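Local coordinates for neuraminidase (PDB 4K3Y), which is the neuraminidase-like surface glycoprotein of a bat influenza A virus, with a beta-propeller head that probably lacks typical sialidase activity, at residues Ser170-Tyr174 against Trp184-Asp188; Lys233-Leu237 against Leu297-Thr302. Numbering follows the deposited sequence.

Contact 1: residues Ser170-Tyr174 against Trp184-Asp188; sequences SHRLY and WKALD
Segments 170-174 and 184-188 lie on neighbouring antiparallel strands, with their short axes 4.6 Å apart at closest approach and their N-to-C directions at 151°. S170, the start of the first, turns its backbone to D162 of the next strand inward and lies beyond the reach of the second segment. From H171 the strands are joined: L187 N donates to H171 O at 3.0 Å, while the H171 side chain (chi1 m) stands on the same face as L187, H171 CB to L187 CD1 4.2 Å. R172 sits opposite A186 in a non-hydrogen-bonded pair, CA to CA 4.6 Å. With chi1 m and chi2 and chi3 both t, its extended side chain runs diagonally to W184, where the guanidinium lies flat on the indole, planes at 15°; R172 CZ is 3.6 Å from the centroid of the six-membered ring, a cation-pi stack, and R172 CD adds a CH-pi contact. L173 forms a hydrogen-bonded pair with K185: L173 N to K185 O is 2.8 Å, and K185 N to L173 O 2.9 Å. Its side chain turns to the other face, beside L187 (L173 CB to L187 CD2 4.2 Å), and L187 goes on to touch Y230 and F232 of the following blade. Y174 pairs with W184 without hydrogen bonds, CA to CA 4.5 Å; W184 chi1 is p, and W184 CB rests over the Y174 ring, 4.0 Å from its centroid. This is the outer beta hairpin of a four-stranded, up-and-down blade of the neuraminidase beta propeller.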
loop_
_atom_site.group_PDB
_atom_site.type_symbol
_atom_site.label_atom_id
_atom_site.label_comp_id
_atom_site.label_asym_id
_atom_site.label_seq_id
_atom_site.Cartn_x
_atom_site.Cartn_y
_atom_site.Cartn_z
ATOM N N SER C 170 -30.479 -23.716 -18.338
ATOM C CA SER C 170 -30.665 -24.323 -17.023
ATOM C C SER C 170 -29.974 -23.478 -15.956
ATOM O O SER C 170 -28.972 -22.813 -16.231
ATOM C CB SER C 170 -30.166 -25.768 -17.006
ATOM O OG SER C 170 -28.811 -25.857 -17.409
ATOM N N HIS C 171 -30.516 -23.486 -14.743
ATOM C CA HIS C 171 -29.945 -22.679 -13.660
ATOM C C HIS C 171 -29.893 -23.448 -12.342
ATOM O O HIS C 171 -30.779 -24.247 -12.034
ATOM C CB HIS C 171 -30.719 -21.361 -13.517
ATOM C CG HIS C 171 -30.927 -20.661 -14.824
ATOM N ND1 HIS C 171 -29.978 -19.834 -15.387
ATOM C CD2 HIS C 171 -31.951 -20.714 -15.709
ATOM C CE1 HIS C 171 -30.421 -19.385 -16.547
ATOM N NE2 HIS C 171 -31.616 -19.905 -16.767
ATOM N N ARG C 172 -28.838 -23.216 -11.574
ATOM C CA ARG C 172 -28.630 -23.946 -10.333
ATOM C C ARG C 172 -28.312 -23.050 -9.148
ATOM O O ARG C 172 -27.566 -22.073 -9.263
ATOM C CB ARG C 172 -27.515 -24.972 -10.512
ATOM C CG ARG C 172 -27.935 -26.178 -11.330
ATOM C CD ARG C 172 -26.789 -27.143 -11.464
ATOM N NE ARG C 172 -27.199 -28.391 -12.097
ATOM C CZ ARG C 172 -26.407 -29.454 -12.214
ATOM N NH1 ARG C 172 -25.168 -29.408 -11.729
ATOM N NH2 ARG C 172 -26.854 -30.563 -12.806
ATOM N N LEU C 173 -28.891 -23.402 -8.007
ATOM C CA LEU C 173 -28.606 -22.729 -6.747
ATOM C C LEU C 173 -27.442 -23.420 -6.022
ATOM O O LEU C 173 -27.526 -24.594 -5.682
ATOM C CB LEU C 173 -29.853 -22.748 -5.867
ATOM C CG LEU C 173 -30.267 -21.405 -5.281
ATOM C CD1 LEU C 173 -31.346 -21.604 -4.227
ATOM C CD2 LEU C 173 -29.058 -20.673 -4.701
ATOM N N TYR C 174 -26.351 -22.696 -5.795
ATOM C CA TYR C 174 -25.203 -23.273 -5.096
ATOM C C TYR C 174 -25.035 -22.709 -3.683
ATOM O O TYR C 174 -25.125 -21.496 -3.466
ATOM C CB TYR C 174 -23.907 -23.086 -5.897
ATOM C CG TYR C 174 -23.770 -24.032 -7.072
ATOM C CD1 TYR C 174 -24.375 -23.744 -8.293
ATOM C CD2 TYR C 174 -23.036 -25.208 -6.964
ATOM C CE1 TYR C 174 -24.264 -24.598 -9.369
ATOM C CE2 TYR C 174 -22.919 -26.074 -8.042
ATOM C CZ TYR C 174 -23.538 -25.759 -9.243
ATOM O OH TYR C 174 -23.443 -26.593 -10.333
ATOM N N TRP C 184 -26.193 -28.370 -3.872
ATOM C CA TRP C 184 -26.858 -27.491 -4.830
ATOM C C TRP C 184 -28.268 -27.965 -5.181
ATOM O O TRP C 184 -28.582 -29.145 -5.039
ATOM C CB TRP C 184 -26.009 -27.375 -6.105
ATOM C CG TRP C 184 -25.791 -28.690 -6.813
ATOM C CD1 TRP C 184 -24.737 -29.549 -6.652
ATOM C CD2 TRP C 184 -26.648 -29.289 -7.792
ATOM N NE1 TRP C 184 -24.889 -30.646 -7.467
ATOM C CE2 TRP C 184 -26.054 -30.510 -8.179
ATOM C CE3 TRP C 184 -27.863 -28.914 -8.377
ATOM C CZ2 TRP C 184 -26.634 -31.358 -9.128
ATOM C CZ3 TRP C 184 -28.439 -29.759 -9.318
ATOM C CH2 TRP C 184 -27.823 -30.969 -9.683
ATOM N N LYS C 185 -29.118 -27.048 -5.639
ATOM C CA LYS C 185 -30.439 -27.432 -6.134
ATOM C C LYS C 185 -30.630 -26.987 -7.576
ATOM O O LYS C 185 -30.252 -25.875 -7.941
ATOM C CB LYS C 185 -31.566 -26.866 -5.248
ATOM C CG LYS C 185 -32.987 -27.329 -5.638
ATOM C CD LYS C 185 -33.062 -28.852 -5.846
ATOM C CE LYS C 185 -34.480 -29.330 -6.187
ATOM N NZ LYS C 185 -34.568 -30.821 -6.330
ATOM N N ALA C 186 -31.205 -27.858 -8.401
ATOM C CA ALA C 186 -31.628 -27.441 -9.736
ATOM C C ALA C 186 -32.897 -26.583 -9.632
ATOM O O ALA C 186 -33.840 -26.921 -8.916
ATOM C CB ALA C 186 -31.857 -28.646 -10.640
ATOM N N LEU C 187 -32.914 -25.461 -10.336
ATOM C CA LEU C 187 -34.066 -24.580 -10.288
ATOM C C LEU C 187 -34.980 -24.846 -11.475
ATOM O O LEU C 187 -34.516 -25.109 -12.593
ATOM C CB LEU C 187 -33.618 -23.121 -10.286
ATOM C CG LEU C 187 -32.696 -22.688 -9.143
ATOM C CD1 LEU C 187 -31.939 -21.458 -9.548
ATOM C CD2 LEU C 187 -33.481 -22.404 -7.879
ATOM N N ASP C 188 -36.282 -24.777 -11.231
ATOM C CA ASP C 188 -37.241 -25.025 -12.288
ATOM C C ASP C 188 -37.491 -23.746 -13.086
ATOM O O ASP C 188 -38.294 -22.901 -12.685
ATOM C CB ASP C 188 -38.543 -25.562 -11.699
ATOM C CG ASP C 188 -39.438 -26.190 -12.744
ATOM O OD1 ASP C 188 -38.925 -26.522 -13.835
ATOM O OD2 ASP C 188 -40.647 -26.354 -12.470
#

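Contact 2: residues Lys233-Leu237 against Leu297-Thr302; sequences KEPCL and LFSVQT
Two loops of adjacent beta-propeller blades meet here: 233-237 leaves the last strand of one blade, and 297-302 links the strands 286-294 and 306-311 of the next. The two segments do not pair with each other as strands; P235 and F298 have the closest CA atoms, 4.9 Å apart. One backbone hydrogen bond joins the two segments, C236 N to L297 O at 2.8 Å, and P235 CA approaches the same L297 O at 3.3 Å in a CA-H...O contact. F298 (chi1 m, chi2 -65°) sets its ring against K233-P235: K233 CB lies over one face, 3.8 Å from the ring centroid, as a CH-pi contact, E234 O meets the edge at 3.5 Å from F298 CD1, and P235 CD is 4.2 Å from F298 CE1. K233, m at chi1 and t beyond, extends past the ring. L237, with chi1 off-well at -98° and chi2 p, brings CD2 to 4.1 Å from L297 CD2 and CD1 to 3.6 Å from T302 OG1, a hydroxyl hydrogen-bonded to T296 O. The 297-302 loop is bent by an ST turn, in which S299 OG accepts from Q301 N at 2.7 Å. C236 has chi1 m, and its sulfur is tied to C253 by a disulfide; C236 CB packs 4.1 Å from V300 CG1 and lies 3.2 Å from S299 O.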
loop_
_atom_site.group_PDB
_atom_site.type_symbol
_atom_site.label_atom_id
_atom_site.label_comp_id
_atom_site.label_asym_id
_atom_site.label_seq_id
_atom_site.Cartn_x
_atom_site.Cartn_y
_atom_site.Cartn_z
ATOM N N LYS C 233 -41.041 -15.620 -8.860
ATOM C CA LYS C 233 -42.206 -14.762 -9.043
ATOM C C LYS C 233 -42.122 -13.939 -10.324
ATOM O O LYS C 233 -41.062 -13.815 -10.930
ATOM C CB LYS C 233 -42.415 -13.861 -7.828
ATOM C CG LYS C 233 -42.290 -14.599 -6.510
ATOM C CD LYS C 233 -43.095 -13.923 -5.418
ATOM C CE LYS C 233 -43.002 -14.693 -4.113
ATOM N NZ LYS C 233 -43.730 -13.983 -3.023
ATOM N N GLU C 234 -43.254 -13.397 -10.749
ATOM C CA GLU C 234 -43.272 -12.514 -11.906
ATOM C C GLU C 234 -43.985 -11.224 -11.552
ATOM O O GLU C 234 -45.144 -11.245 -11.142
ATOM C CB GLU C 234 -43.964 -13.168 -13.092
ATOM C CG GLU C 234 -44.152 -12.220 -14.261
ATOM C CD GLU C 234 -42.918 -12.137 -15.156
ATOM O OE1 GLU C 234 -41.975 -12.934 -14.953
ATOM O OE2 GLU C 234 -42.897 -11.283 -16.069
ATOM N N PRO C 235 -43.293 -10.092 -11.711
ATOM C CA PRO C 235 -43.859 -8.785 -11.364
ATOM C C PRO C 235 -45.133 -8.492 -12.148
ATOM O O PRO C 235 -45.219 -8.740 -13.358
ATOM C CB PRO C 235 -42.740 -7.798 -11.733
ATOM C CG PRO C 235 -41.868 -8.534 -12.697
ATOM C CD PRO C 235 -41.948 -9.979 -12.297
ATOM N N CYS C 236 -46.122 -7.980 -11.428
ATOM C CA CYS C 236 -47.430 -7.708 -11.993
ATOM C C CYS C 236 -47.514 -6.243 -12.426
ATOM O O CYS C 236 -48.600 -5.677 -12.558
ATOM C CB CYS C 236 -48.517 -8.058 -10.965
ATOM S SG CYS C 236 -48.521 -9.806 -10.450
ATOM N N LEU C 237 -46.355 -5.640 -12.668
ATOM C CA LEU C 237 -46.286 -4.213 -12.972
ATOM C C LEU C 237 -45.923 -3.893 -14.426
ATOM O O LEU C 237 -44.913 -4.362 -14.962
ATOM C CB LEU C 237 -45.314 -3.521 -12.014
ATOM C CG LEU C 237 -45.923 -2.800 -10.807
ATOM C CD1 LEU C 237 -47.145 -3.523 -10.281
ATOM C CD2 LEU C 237 -44.893 -2.667 -9.708
ATOM N N LEU C 297 -44.319 -5.995 -5.607
ATOM C CA LEU C 297 -44.196 -6.010 -7.058
ATOM C C LEU C 297 -45.155 -7.026 -7.662
ATOM O O LEU C 297 -45.312 -7.087 -8.883
ATOM C CB LEU C 297 -42.767 -6.385 -7.458
ATOM C CG LEU C 297 -41.634 -5.459 -7.008
ATOM C CD1 LEU C 297 -40.276 -6.149 -7.125
ATOM C CD2 LEU C 297 -41.644 -4.163 -7.804
ATOM N N PHE C 298 -45.797 -7.818 -6.804
ATOM C CA PHE C 298 -46.553 -8.987 -7.252
ATOM C C PHE C 298 -48.055 -8.944 -6.956
ATOM O O PHE C 298 -48.669 -9.961 -6.623
ATOM C CB PHE C 298 -45.909 -10.236 -6.668
ATOM C CG PHE C 298 -44.418 -10.224 -6.770
ATOM C CD1 PHE C 298 -43.799 -10.244 -8.018
ATOM C CD2 PHE C 298 -43.631 -10.170 -5.630
ATOM C CE1 PHE C 298 -42.417 -10.223 -8.128
ATOM C CE2 PHE C 298 -42.243 -10.155 -5.726
ATOM C CZ PHE C 298 -41.633 -10.181 -6.980
ATOM N N SER C 299 -48.622 -7.746 -7.065
ATOM C CA SER C 299 -50.059 -7.537 -7.132
ATOM C C SER C 299 -50.306 -6.590 -8.291
ATOM O O SER C 299 -49.402 -5.885 -8.721
ATOM C CB SER C 299 -50.591 -6.904 -5.856
ATOM O OG SER C 299 -51.744 -6.133 -6.155
ATOM N N VAL C 300 -51.526 -6.566 -8.802
ATOM C CA VAL C 300 -51.848 -5.673 -9.905
ATOM C C VAL C 300 -52.400 -4.369 -9.347
ATOM O O VAL C 300 -52.544 -3.370 -10.056
ATOM C CB VAL C 300 -52.864 -6.324 -10.841
ATOM C CG1 VAL C 300 -52.195 -6.743 -12.139
ATOM C CG2 VAL C 300 -53.488 -7.534 -10.145
ATOM N N GLN C 301 -52.693 -4.389 -8.053
ATOM C CA GLN C 301 -53.246 -3.224 -7.382
ATOM C C GLN C 301 -52.171 -2.250 -6.916
ATOM O O GLN C 301 -52.453 -1.057 -6.801
ATOM C CB GLN C 301 -54.148 -3.641 -6.206
ATOM C CG GLN C 301 -55.281 -4.599 -6.558
ATOM C CD GLN C 301 -55.224 -5.876 -5.736
ATOM O OE1 GLN C 301 -55.157 -5.830 -4.507
ATOM N NE2 GLN C 301 -55.228 -7.025 -6.413
ATOM N N THR C 302 -50.951 -2.735 -6.658
ATOM C CA THR C 302 -49.897 -1.840 -6.148
ATOM C C THR C 302 -49.622 -0.659 -7.100
ATOM O O THR C 302 -49.697 -0.791 -8.335
ATOM C CB THR C 302 -48.600 -2.576 -5.682
ATOM O OG1 THR C 302 -47.942 -3.170 -6.799
ATOM C CG2 THR C 302 -48.930 -3.655 -4.646
#

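Along the chain the two contacts come in series, neither nested nor crossed. Contact 1 closes first, a local pairing whose segments are separated by the nine residues around the hairpin turn, so it belongs to a single blade. The chain then builds the next blade, strands 197-202 to 230-233, and leaves it through 233-237. Contact 2 closes a much longer loop of 59 residues, which holds most of the following blade, and ties the exit of one blade to the loop before the last strand of the next. The contacts lie about 24 Å apart between centres and do not touch, but L187 of contact 1 packs on strand 230-233, which runs directly into contact 2.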